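Local coordinates for protein putative hydantoin racemase (Klebsiella pneumoniae subsp. pneumoniae, PDB 3QVL) that racemises allantoin and probably also interconverts the D and L forms of other 5-monosubstituted hydantoins, at residues A[99-104]-A[177-182]; A[113-118]-A[164-169]; A[144-149]-A[155-160]; A[160-165]-A[183-188]. All blocks are in the same frame, centred on the assembly; numbering follows the deposited sequence.

Interaction 1: residues A[99-104]-A[177-182]; sequences EAAMHM and AIVLGS. Unlike the reference sequence in segment 177-182: S182 (reference Cys). With 5HY ([(4R)-2,5-dioxoimidazolidin-4-yl]acetic acid), chain C.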
# COMPACT_ATOMS: atom_id res chain seq x y z
N GLU A 99 -16.94 -10.96 -4.12
CA GLU A 99 -17.04 -9.54 -4.46
C GLU A 99 -18.24 -8.88 -3.78
O GLU A 99 -18.09 -7.89 -3.08
CB GLU A 99 -17.12 -9.38 -5.98
CG GLU A 99 -17.28 -7.95 -6.49
CD GLU A 99 -17.59 -7.89 -7.98
OE1 GLU A 99 -18.24 -8.82 -8.50
OE2 GLU A 99 -17.17 -6.91 -8.62
N ALA A 100 -19.42 -9.47 -3.99
CA ALA A 100 -20.67 -8.92 -3.46
C ALA A 100 -20.73 -8.91 -1.94
O ALA A 100 -21.16 -7.92 -1.34
CB ALA A 100 -21.85 -9.68 -4.03
N ALA A 101 -20.28 -10.00 -1.31
CA ALA A 101 -20.28 -10.12 0.15
C ALA A 101 -19.36 -9.10 0.81
O ALA A 101 -19.73 -8.49 1.82
CB ALA A 101 -19.91 -11.53 0.57
N MET A 102 -18.17 -8.92 0.24
CA MET A 102 -17.20 -7.94 0.73
C MET A 102 -17.72 -6.51 0.56
O MET A 102 -17.58 -5.69 1.46
CB MET A 102 -15.86 -8.10 0.02
CG MET A 102 -15.10 -9.37 0.37
SD MET A 102 -13.65 -9.59 -0.67
CE MET A 102 -13.12 -11.23 -0.17
N HIS A 103 -18.32 -6.24 -0.61
CA HIS A 103 -18.92 -4.93 -0.89
C HIS A 103 -20.01 -4.58 0.12
O HIS A 103 -20.04 -3.46 0.64
CB HIS A 103 -19.49 -4.90 -2.32
CG HIS A 103 -18.49 -4.52 -3.37
ND1 HIS A 103 -17.51 -5.38 -3.81
CD2 HIS A 103 -18.33 -3.38 -4.07
CE1 HIS A 103 -16.79 -4.78 -4.73
NE2 HIS A 103 -17.26 -3.56 -4.91
N MET A 104 -20.89 -5.54 0.41
CA MET A 104 -21.97 -5.34 1.38
C MET A 104 -21.45 -5.15 2.80
O MET A 104 -22.00 -4.35 3.56
CB MET A 104 -22.96 -6.52 1.36
CG MET A 104 -23.77 -6.68 0.07
SD MET A 104 -24.84 -5.29 -0.34
CE MET A 104 -23.74 -4.30 -1.35
N ALA A 177 -18.88 -7.43 11.45
CA ALA A 177 -19.67 -8.28 10.56
C ALA A 177 -18.90 -9.54 10.14
O ALA A 177 -17.68 -9.59 10.23
CB ALA A 177 -20.11 -7.50 9.33
N ILE A 178 -19.65 -10.54 9.69
CA ILE A 178 -19.07 -11.78 9.17
C ILE A 178 -19.39 -11.93 7.69
O ILE A 178 -20.53 -11.76 7.27
CB ILE A 178 -19.58 -13.03 9.95
CG1 ILE A 178 -19.24 -12.93 11.45
CG2 ILE A 178 -19.05 -14.33 9.33
CD1 ILE A 178 -17.75 -12.91 11.79
N VAL A 179 -18.36 -12.25 6.91
CA VAL A 179 -18.54 -12.63 5.51
C VAL A 179 -18.39 -14.15 5.41
O VAL A 179 -17.33 -14.69 5.74
CB VAL A 179 -17.53 -11.90 4.58
CG1 VAL A 179 -17.47 -12.56 3.21
CG2 VAL A 179 -17.90 -10.44 4.45
N LEU A 180 -19.46 -14.81 4.99
CA LEU A 180 -19.43 -16.26 4.78
C LEU A 180 -18.62 -16.57 3.53
O LEU A 180 -18.88 -16.01 2.46
CB LEU A 180 -20.85 -16.83 4.69
CG LEU A 180 -21.75 -16.68 5.92
CD1 LEU A 180 -23.18 -17.05 5.59
CD2 LEU A 180 -21.23 -17.51 7.10
N GLY A 181 -17.65 -17.46 3.67
CA GLY A 181 -16.68 -17.73 2.60
C GLY A 181 -16.96 -18.97 1.77
O GLY A 181 -16.03 -19.63 1.31
N SER A 182 -18.24 -19.27 1.56
CA SER A 182 -18.65 -20.44 0.79
C SER A 182 -20.05 -20.29 0.21
O SER A 182 -20.94 -19.76 0.86
CB SER A 182 -18.59 -21.71 1.65
OG SER A 182 -19.04 -22.84 0.93
C 5HY C . -17.11 -22.10 -2.87
N 5HY C . -15.36 -23.55 -3.25
O 5HY C . -17.80 -21.14 -2.55
CA 5HY C . -15.60 -22.21 -2.71
CB 5HY C . -15.14 -22.08 -1.24
CG 5HY C . -15.90 -22.94 -0.21
OAB 5HY C . -16.66 -25.14 -4.20
NAF 5HY C . -17.57 -23.21 -3.46
CAI 5HY C . -16.54 -24.03 -3.68
OD1 5HY C . -15.40 -23.00 0.93
OD2 5HY C . -16.96 -23.50 -0.57
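V179 is the residue of strand 177-180 that reaches helix 97-108, with A101 as its partner. Just ahead of it, A177 is tied by backbone hydrogen bonding to S113 of the neighbouring strand, and I178 packs on C166 and A169 of helix 157-172, leaving the next residue to face the helix of 99-104. V179 straddles the turn at A101 with both methyls. CG1 lies anti to the backbone N (chi1 165°) and meets CB of A101 at 3.7 Å. CG2 sits beside the peptide group, 3.8 Å from O of A101. This is ordinary layering of a parallel alpha/beta sheet: V179 fills one face under helix 97-108, while L180 goes back to V162 of helix 157-172 on the other. Helix 97-108 also serves the assembly, because NE2 of H103 is hydrogen-bonded to OG1 of T106 of the second subunit, with ND1 of H103 bound to O of E99. Beyond L180 the chain leaves the helix and enters the pocket. O of G181 is hydrogen-bonded to OG1 of T116. S182, where the reference sequence has cysteine, then turns OG anti to its own N (chi1 177°) and donates to OD2 of the ligand 5HY at 2.6 Å. The same OG has a second partner in N of G184, so two bonds fix the hydroxyl beside the carboxylate.

Interaction 2: residues A[113-118]-A[164-169]; sequences SIVTTL and ERCIRA. With 5HY ([(4R)-2,5-dioxoimidazolidin-4-yl]acetic acid), chain C.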
# COMPACT_ATOMS: atom_id res chain seq x y z
N SER A 113 -14.88 -10.07 9.30
CA SER A 113 -14.10 -11.30 9.34
C SER A 113 -14.66 -12.31 8.34
O SER A 113 -15.87 -12.41 8.17
CB SER A 113 -14.10 -11.90 10.75
OG SER A 113 -13.45 -11.04 11.66
N ILE A 114 -13.76 -13.05 7.69
CA ILE A 114 -14.16 -14.09 6.74
C ILE A 114 -14.10 -15.46 7.40
O ILE A 114 -13.12 -15.79 8.08
CB ILE A 114 -13.29 -14.06 5.45
CG1 ILE A 114 -13.51 -12.75 4.68
CG2 ILE A 114 -13.60 -15.27 4.55
CD1 ILE A 114 -12.50 -12.49 3.57
N VAL A 115 -15.15 -16.25 7.21
CA VAL A 115 -15.18 -17.64 7.67
C VAL A 115 -15.42 -18.55 6.46
O VAL A 115 -16.52 -18.60 5.92
CB VAL A 115 -16.26 -17.88 8.76
CG1 VAL A 115 -16.27 -19.35 9.19
CG2 VAL A 115 -16.03 -16.98 9.96
N THR A 116 -14.36 -19.23 6.03
CA THR A 116 -14.43 -20.16 4.90
C THR A 116 -14.27 -21.61 5.38
O THR A 116 -14.25 -21.87 6.58
CB THR A 116 -13.41 -19.78 3.78
OG1 THR A 116 -13.70 -20.52 2.59
CG2 THR A 116 -11.97 -20.04 4.22
N THR A 117 -14.17 -22.55 4.44
CA THR A 117 -14.19 -23.98 4.78
C THR A 117 -12.80 -24.61 4.93
O THR A 117 -12.43 -25.06 6.02
CB THR A 117 -15.07 -24.79 3.80
OG1 THR A 117 -16.15 -23.97 3.33
CG2 THR A 117 -15.65 -26.02 4.48
N LEU A 118 -12.03 -24.64 3.84
CA LEU A 118 -10.69 -25.25 3.83
C LEU A 118 -9.57 -24.22 4.00
O LEU A 118 -9.60 -23.17 3.37
CB LEU A 118 -10.45 -26.05 2.55
CG LEU A 118 -10.57 -27.58 2.49
CD1 LEU A 118 -9.92 -28.07 1.21
CD2 LEU A 118 -9.93 -28.28 3.69
N GLU A 164 -19.81 -21.55 15.61
CA GLU A 164 -18.81 -21.42 16.68
C GLU A 164 -17.66 -20.49 16.29
O GLU A 164 -17.19 -19.70 17.11
CB GLU A 164 -18.27 -22.79 17.08
CG GLU A 164 -19.26 -23.66 17.84
CD GLU A 164 -18.74 -25.07 18.11
OE1 GLU A 164 -17.54 -25.33 17.89
OE2 GLU A 164 -19.55 -25.92 18.55
N ARG A 165 -17.22 -20.60 15.04
CA ARG A 165 -16.16 -19.74 14.52
C ARG A 165 -16.58 -18.29 14.35
O ARG A 165 -15.77 -17.38 14.53
CB ARG A 165 -15.60 -20.30 13.20
CG ARG A 165 -14.14 -20.68 13.28
CD ARG A 165 -13.30 -19.51 12.83
NE ARG A 165 -12.04 -19.37 13.56
CZ ARG A 165 -11.79 -18.40 14.44
NH1 ARG A 165 -12.71 -17.48 14.72
NH2 ARG A 165 -10.61 -18.35 15.05
N CYS A 166 -17.85 -18.07 14.02
CA CYS A 166 -18.42 -16.73 13.93
C CYS A 166 -18.47 -16.05 15.30
O CYS A 166 -18.10 -14.88 15.43
CB CYS A 166 -19.83 -16.77 13.32
SG CYS A 166 -19.87 -17.09 11.55
N ILE A 167 -18.91 -16.80 16.32
CA ILE A 167 -18.96 -16.32 17.70
C ILE A 167 -17.56 -15.94 18.19
O ILE A 167 -17.38 -14.88 18.80
CB ILE A 167 -19.59 -17.38 18.66
CG1 ILE A 167 -21.06 -17.63 18.28
CG2 ILE A 167 -19.50 -16.92 20.12
CD1 ILE A 167 -21.65 -18.90 18.86
N ARG A 168 -16.58 -16.80 17.91
CA ARG A 168 -15.20 -16.55 18.32
C ARG A 168 -14.58 -15.37 17.57
O ARG A 168 -13.80 -14.61 18.15
CB ARG A 168 -14.35 -17.82 18.14
CG ARG A 168 -13.03 -17.78 18.90
CD ARG A 168 -12.57 -19.17 19.31
NE ARG A 168 -11.83 -19.85 18.26
CZ ARG A 168 -10.52 -19.72 18.04
NH1 ARG A 168 -9.79 -18.91 18.80
NH2 ARG A 168 -9.94 -20.40 17.07
N ALA A 169 -14.93 -15.22 16.30
CA ALA A 169 -14.46 -14.10 15.48
C ALA A 169 -14.95 -12.76 16.02
O ALA A 169 -14.18 -11.80 16.10
CB ALA A 169 -14.90 -14.29 14.03
C 5HY C . -17.11 -22.10 -2.87
N 5HY C . -15.36 -23.55 -3.25
O 5HY C . -17.80 -21.14 -2.55
CA 5HY C . -15.60 -22.21 -2.71
CB 5HY C . -15.14 -22.08 -1.24
CG 5HY C . -15.90 -22.94 -0.21
OAB 5HY C . -16.66 -25.14 -4.20
NAF 5HY C . -17.57 -23.21 -3.46
CAI 5HY C . -16.54 -24.03 -3.68
OD1 5HY C . -15.40 -23.00 0.93
OD2 5HY C . -16.96 -23.50 -0.57
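V115 and S113, alternate residues of strand 112-116, make the apolar contact with helix 157-172. V115 divides its methyls between two successive residues of the helix: CG2 comes 4.2 Å from SG of C166, and CG1 lies 4.2 Å from CB of R165, the two side chains crossing at a slant. Two residues back along the strand, CB of S113 meets CB of A169 at 4.1 Å, one helical turn further on. The steps match because strand and helix run nearly antiparallel, at 161°, with their axes 9.3 Å apart. Here helix 157-172 forms the link of a beta-alpha-beta crossover: it follows strand 138-143, passes over strand 112-116 between them, and leads into strand 177-180, the parallel neighbour on the far side.

Polar groups lie around this packing and look elsewhere. OG of S113 is hydrogen-bonded to OG of S175 and to OD2 of D173, near the end of the same helix. The terminal nitrogens NH2 of R165 and NH2 of R168 come close, two donors with no bond between them; the salt bridge from R168 to E172 probably eases the charge. At the other end of the strand the chain belongs to the ligand. OG1 of T117, swung beside its own backbone N (chi1 -32°), donates to OD1 of 5HY at 2.7 Å. OG1 of T116 lies 3.4 Å from that same OD1 of 5HY.

Interaction 3: residues A[144-149]-A[155-160]; sequences IDLPVL and SGLAQE. With 5HY ([(4R)-2,5-dioxoimidazolidin-4-yl]acetic acid), chain C.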
# COMPACT_ATOMS: atom_id res chain seq x y z
N ILE A 144 -12.83 -23.32 8.84
CA ILE A 144 -13.36 -24.29 9.80
C ILE A 144 -12.66 -25.65 9.70
O ILE A 144 -12.94 -26.56 10.50
CB ILE A 144 -14.90 -24.46 9.68
CG1 ILE A 144 -15.31 -24.95 8.28
CG2 ILE A 144 -15.62 -23.16 10.05
CD1 ILE A 144 -16.71 -25.54 8.20
N ASP A 145 -11.75 -25.78 8.73
CA ASP A 145 -10.91 -26.97 8.54
C ASP A 145 -11.69 -28.24 8.18
O ASP A 145 -11.48 -29.30 8.77
CB ASP A 145 -9.98 -27.20 9.74
N LEU A 146 -12.60 -28.11 7.22
CA LEU A 146 -13.32 -29.25 6.66
C LEU A 146 -13.33 -29.15 5.14
O LEU A 146 -13.18 -28.05 4.59
CB LEU A 146 -14.75 -29.31 7.20
CG LEU A 146 -14.99 -29.74 8.65
CD1 LEU A 146 -16.47 -29.64 8.98
CD2 LEU A 146 -14.49 -31.16 8.92
N PRO A 147 -13.51 -30.29 4.44
CA PRO A 147 -13.70 -30.23 2.99
C PRO A 147 -14.93 -29.39 2.64
O PRO A 147 -15.88 -29.35 3.42
CB PRO A 147 -13.94 -31.69 2.60
CG PRO A 147 -13.25 -32.47 3.66
CD PRO A 147 -13.43 -31.68 4.92
N VAL A 148 -14.89 -28.73 1.49
CA VAL A 148 -15.99 -27.87 1.03
C VAL A 148 -17.35 -28.59 1.06
O VAL A 148 -18.35 -28.03 1.52
CB VAL A 148 -15.69 -27.30 -0.38
CG1 VAL A 148 -16.94 -26.73 -1.03
CG2 VAL A 148 -14.61 -26.23 -0.29
N LEU A 149 -17.37 -29.84 0.61
CA LEU A 149 -18.61 -30.61 0.50
C LEU A 149 -19.16 -31.12 1.83
O LEU A 149 -20.25 -31.69 1.87
CB LEU A 149 -18.44 -31.76 -0.50
CG LEU A 149 -18.23 -31.36 -1.96
CD1 LEU A 149 -17.88 -32.56 -2.82
CD2 LEU A 149 -19.45 -30.63 -2.53
N SER A 155 -24.61 -33.96 8.07
CA SER A 155 -24.25 -34.17 9.47
C SER A 155 -24.51 -32.95 10.35
O SER A 155 -24.77 -33.08 11.55
CB SER A 155 -22.78 -34.59 9.59
OG SER A 155 -21.91 -33.53 9.25
N GLY A 156 -24.44 -31.76 9.75
CA GLY A 156 -24.62 -30.51 10.47
C GLY A 156 -23.37 -30.06 11.21
O GLY A 156 -23.39 -29.05 11.91
N LEU A 157 -22.28 -30.81 11.04
CA LEU A 157 -21.01 -30.52 11.71
C LEU A 157 -20.38 -29.23 11.19
O LEU A 157 -19.95 -28.39 11.99
CB LEU A 157 -20.03 -31.70 11.54
CG LEU A 157 -18.62 -31.57 12.12
CD1 LEU A 157 -18.63 -31.55 13.65
CD2 LEU A 157 -17.73 -32.69 11.61
N ALA A 158 -20.34 -29.07 9.87
CA ALA A 158 -19.79 -27.87 9.24
C ALA A 158 -20.57 -26.62 9.65
O ALA A 158 -19.97 -25.59 9.95
CB ALA A 158 -19.77 -28.03 7.73
N GLN A 159 -21.89 -26.74 9.67
CA GLN A 159 -22.78 -25.64 10.05
C GLN A 159 -22.56 -25.20 11.50
O GLN A 159 -22.56 -24.00 11.79
CB GLN A 159 -24.25 -26.05 9.85
CG GLN A 159 -24.72 -26.05 8.39
CD GLN A 159 -24.22 -27.24 7.58
OE1 GLN A 159 -23.71 -28.22 8.12
NE2 GLN A 159 -24.39 -27.17 6.26
N GLU A 160 -22.35 -26.16 12.39
CA GLU A 160 -22.06 -25.87 13.80
C GLU A 160 -20.68 -25.24 13.96
O GLU A 160 -20.51 -24.32 14.77
CB GLU A 160 -22.19 -27.14 14.66
CG GLU A 160 -21.91 -26.95 16.16
CD GLU A 160 -22.79 -25.89 16.82
OE1 GLU A 160 -23.98 -25.75 16.45
OE2 GLU A 160 -22.29 -25.19 17.73
C 5HY C . -17.11 -22.10 -2.87
N 5HY C . -15.36 -23.55 -3.25
O 5HY C . -17.80 -21.14 -2.55
CA 5HY C . -15.60 -22.21 -2.71
CB 5HY C . -15.14 -22.08 -1.24
CG 5HY C . -15.90 -22.94 -0.21
OAB 5HY C . -16.66 -25.14 -4.20
NAF 5HY C . -17.57 -23.21 -3.46
CAI 5HY C . -16.54 -24.03 -3.68
OD1 5HY C . -15.40 -23.00 0.93
OD2 5HY C . -16.96 -23.50 -0.57
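L146 lays its side chain against the first turn of helix 157-172, where A158 and L157 receive it. CB points toward the helix, and the chi1 of -73° puts CG beside the backbone N, aimed at that turn. Beyond CG the contact is made by one tip, CD1. It rests 3.8 Å from CA and 3.9 Å from CB of A158, and CD1 also reaches CD2 of L157 at 4.2 Å; the aliphatic part of K161, one turn later, packs on it as well. The small methyl of A158 has a second neighbour in I144, whose CD1 lies 4.0 Å from CB and 3.7 Å from O of A158. I144 can do so because its CG1 takes the cramped place between backbone N and carbonyl carbon (chi1 60°). The loop holding these residues leaves the C-terminal end of strand 138-143, and the chain then turns back into the helix, so the contact closes the strand-loop-helix connection of an alpha/beta domain. A side chain just ahead of the helix helps shape its start: OG of S155 accepts from N of L157 at 3.3 Å, an ST turn, and G156 at the N-cap, with a positive phi, accepts from N of E160. Further along the loop, V148 turns to the pocket instead. Its CG1 comes to 3.3 Å from OD2 of 5HY and its CG2 to 3.5 Å from CG of the ligand's carboxylate, while its backbone N is hydrogen-bonded to E46.

Interaction 4: residues A[160-165]-A[183-188]; sequences EKVRER and GGMATL. With 5HY ([(4R)-2,5-dioxoimidazolidin-4-yl]acetic acid), chain C.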
# COMPACT_ATOMS: atom_id res chain seq x y z
N GLU A 160 -22.35 -26.16 12.39
CA GLU A 160 -22.06 -25.87 13.80
C GLU A 160 -20.68 -25.24 13.96
O GLU A 160 -20.51 -24.32 14.77
CB GLU A 160 -22.19 -27.14 14.66
CG GLU A 160 -21.91 -26.95 16.16
CD GLU A 160 -22.79 -25.89 16.82
OE1 GLU A 160 -23.98 -25.75 16.45
OE2 GLU A 160 -22.29 -25.19 17.73
N LYS A 161 -19.71 -25.72 13.19
CA LYS A 161 -18.36 -25.16 13.19
C LYS A 161 -18.32 -23.72 12.69
O LYS A 161 -17.55 -22.91 13.20
CB LYS A 161 -17.41 -26.04 12.37
CG LYS A 161 -16.78 -27.17 13.16
CD LYS A 161 -15.90 -28.04 12.27
CE LYS A 161 -14.80 -28.72 13.07
NZ LYS A 161 -13.69 -27.78 13.39
N VAL A 162 -19.15 -23.41 11.69
CA VAL A 162 -19.28 -22.04 11.18
C VAL A 162 -19.82 -21.12 12.28
O VAL A 162 -19.26 -20.06 12.54
CB VAL A 162 -20.19 -21.98 9.92
CG1 VAL A 162 -20.53 -20.54 9.55
CG2 VAL A 162 -19.52 -22.67 8.74
N ARG A 163 -20.89 -21.56 12.93
CA ARG A 163 -21.52 -20.82 14.03
C ARG A 163 -20.52 -20.52 15.15
O ARG A 163 -20.39 -19.37 15.58
CB ARG A 163 -22.72 -21.60 14.58
CG ARG A 163 -23.49 -20.89 15.69
CD ARG A 163 -24.52 -21.82 16.31
NE ARG A 163 -24.96 -21.35 17.62
CZ ARG A 163 -24.39 -21.68 18.77
NH1 ARG A 163 -23.34 -22.50 18.80
NH2 ARG A 163 -24.87 -21.20 19.91
N GLU A 164 -19.81 -21.55 15.61
CA GLU A 164 -18.81 -21.42 16.68
C GLU A 164 -17.66 -20.49 16.29
O GLU A 164 -17.19 -19.70 17.11
CB GLU A 164 -18.27 -22.79 17.08
CG GLU A 164 -19.26 -23.66 17.84
CD GLU A 164 -18.74 -25.07 18.11
OE1 GLU A 164 -17.54 -25.33 17.89
OE2 GLU A 164 -19.55 -25.92 18.55
N ARG A 165 -17.22 -20.60 15.04
CA ARG A 165 -16.16 -19.74 14.52
C ARG A 165 -16.58 -18.29 14.35
O ARG A 165 -15.77 -17.38 14.53
CB ARG A 165 -15.60 -20.30 13.20
CG ARG A 165 -14.14 -20.68 13.28
CD ARG A 165 -13.30 -19.51 12.83
NE ARG A 165 -12.04 -19.37 13.56
CZ ARG A 165 -11.79 -18.40 14.44
NH1 ARG A 165 -12.71 -17.48 14.72
NH2 ARG A 165 -10.61 -18.35 15.05
N GLY A 183 -20.22 -20.78 -1.02
CA GLY A 183 -21.55 -20.89 -1.62
C GLY A 183 -22.41 -21.88 -0.87
O GLY A 183 -23.64 -21.78 -0.88
N GLY A 184 -21.76 -22.85 -0.22
CA GLY A 184 -22.45 -23.86 0.58
C GLY A 184 -22.96 -23.34 1.92
O GLY A 184 -23.76 -24.01 2.58
N MET A 185 -22.50 -22.16 2.31
CA MET A 185 -22.94 -21.51 3.56
C MET A 185 -24.09 -20.54 3.33
O MET A 185 -24.58 -19.91 4.27
CB MET A 185 -21.77 -20.76 4.21
CG MET A 185 -20.66 -21.64 4.75
SD MET A 185 -19.29 -20.65 5.37
CE MET A 185 -17.99 -21.88 5.44
N ALA A 186 -24.53 -20.43 2.07
CA ALA A 186 -25.49 -19.41 1.64
C ALA A 186 -26.76 -19.30 2.48
O ALA A 186 -27.21 -18.20 2.79
CB ALA A 186 -25.83 -19.61 0.16
N THR A 187 -27.34 -20.45 2.84
CA THR A 187 -28.61 -20.47 3.57
C THR A 187 -28.46 -20.31 5.09
O THR A 187 -29.45 -20.37 5.83
CB THR A 187 -29.44 -21.74 3.25
OG1 THR A 187 -28.65 -22.91 3.51
CG2 THR A 187 -29.87 -21.75 1.79
N LEU A 188 -27.23 -20.08 5.55
CA LEU A 188 -26.94 -19.91 6.98
C LEU A 188 -26.97 -18.45 7.43
O LEU A 188 -27.10 -18.17 8.62
CB LEU A 188 -25.56 -20.51 7.31
CG LEU A 188 -25.42 -21.97 7.79
CD1 LEU A 188 -26.33 -22.93 7.04
CD2 LEU A 188 -23.96 -22.40 7.65
C 5HY C . -17.11 -22.10 -2.87
N 5HY C . -15.36 -23.55 -3.25
O 5HY C . -17.80 -21.14 -2.55
CA 5HY C . -15.60 -22.21 -2.71
CB 5HY C . -15.14 -22.08 -1.24
CG 5HY C . -15.90 -22.94 -0.21
OAB 5HY C . -16.66 -25.14 -4.20
NAF 5HY C . -17.57 -23.21 -3.46
CAI 5HY C . -16.54 -24.03 -3.68
OD1 5HY C . -15.40 -23.00 0.93
OD2 5HY C . -16.96 -23.50 -0.57
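The loop after strand 177-180, which binds the hydantoin through G183, is backed by helix 157-172, and V162 meets M185 and L188 there. V162 sends one methyl to each. CG2 lies 3.7 Å from CE of M185 and 3.9 Å from its SD, so the thioether end and not the middle of the methionine does the touching. CG1, anti to its own backbone N (chi1 170°), comes to 4.3 Å from CD2 of L188, a looser approach. M185 gets that far because its chain runs extended past CG (chi2 175°); its CE also touches T117, a pocket residue, and the side chain packs on L180 of the sheet. N of L188 is hydrogen-bonded to O of M185 at 2.9 Å, and both side chains start out toward the helix.

The charged residues of the helix face elsewhere. NH1 of R163 forms a salt bridge with OE2 of E160 at 3.1 Å, weak as a hydrogen bond, and its NE pairs with E195 of the following helix. The guanidinium probably offsets the negative charge where E164 also comes near E160.

At the start of the loop the backbone itself binds: N of G183 donates to the ring carbonyl O of 5HY at 2.9 Å in a nearly straight bond (164°). A ligand gripped by loops at the C-terminal ends of parallel strands is typical of open alpha/beta folds, and here the pocket draws on both sheets of the racemase.

Overall arrangement
Interactions 1, 2 and 4 are buried; interaction 3 is partly exposed, with L157 near solvent. Helix 157-172 appears in three of them, giving its first turn to interaction 3, its middle to interaction 4 and the following turns to interaction 2, whereas interaction 1 covers the other face of the same sheet with helix 97-108. Between segments, all four rely on apolar packing, and probable hydrogen bonds link neighbouring contacts, as from G181 to V115, T116 to I144 and I144 to K161. Toward 5HY their chemistry differs: side-chain hydroxyls in interactions 1 and 2, apolar methyls in interaction 3 and a backbone N-H in interaction 4.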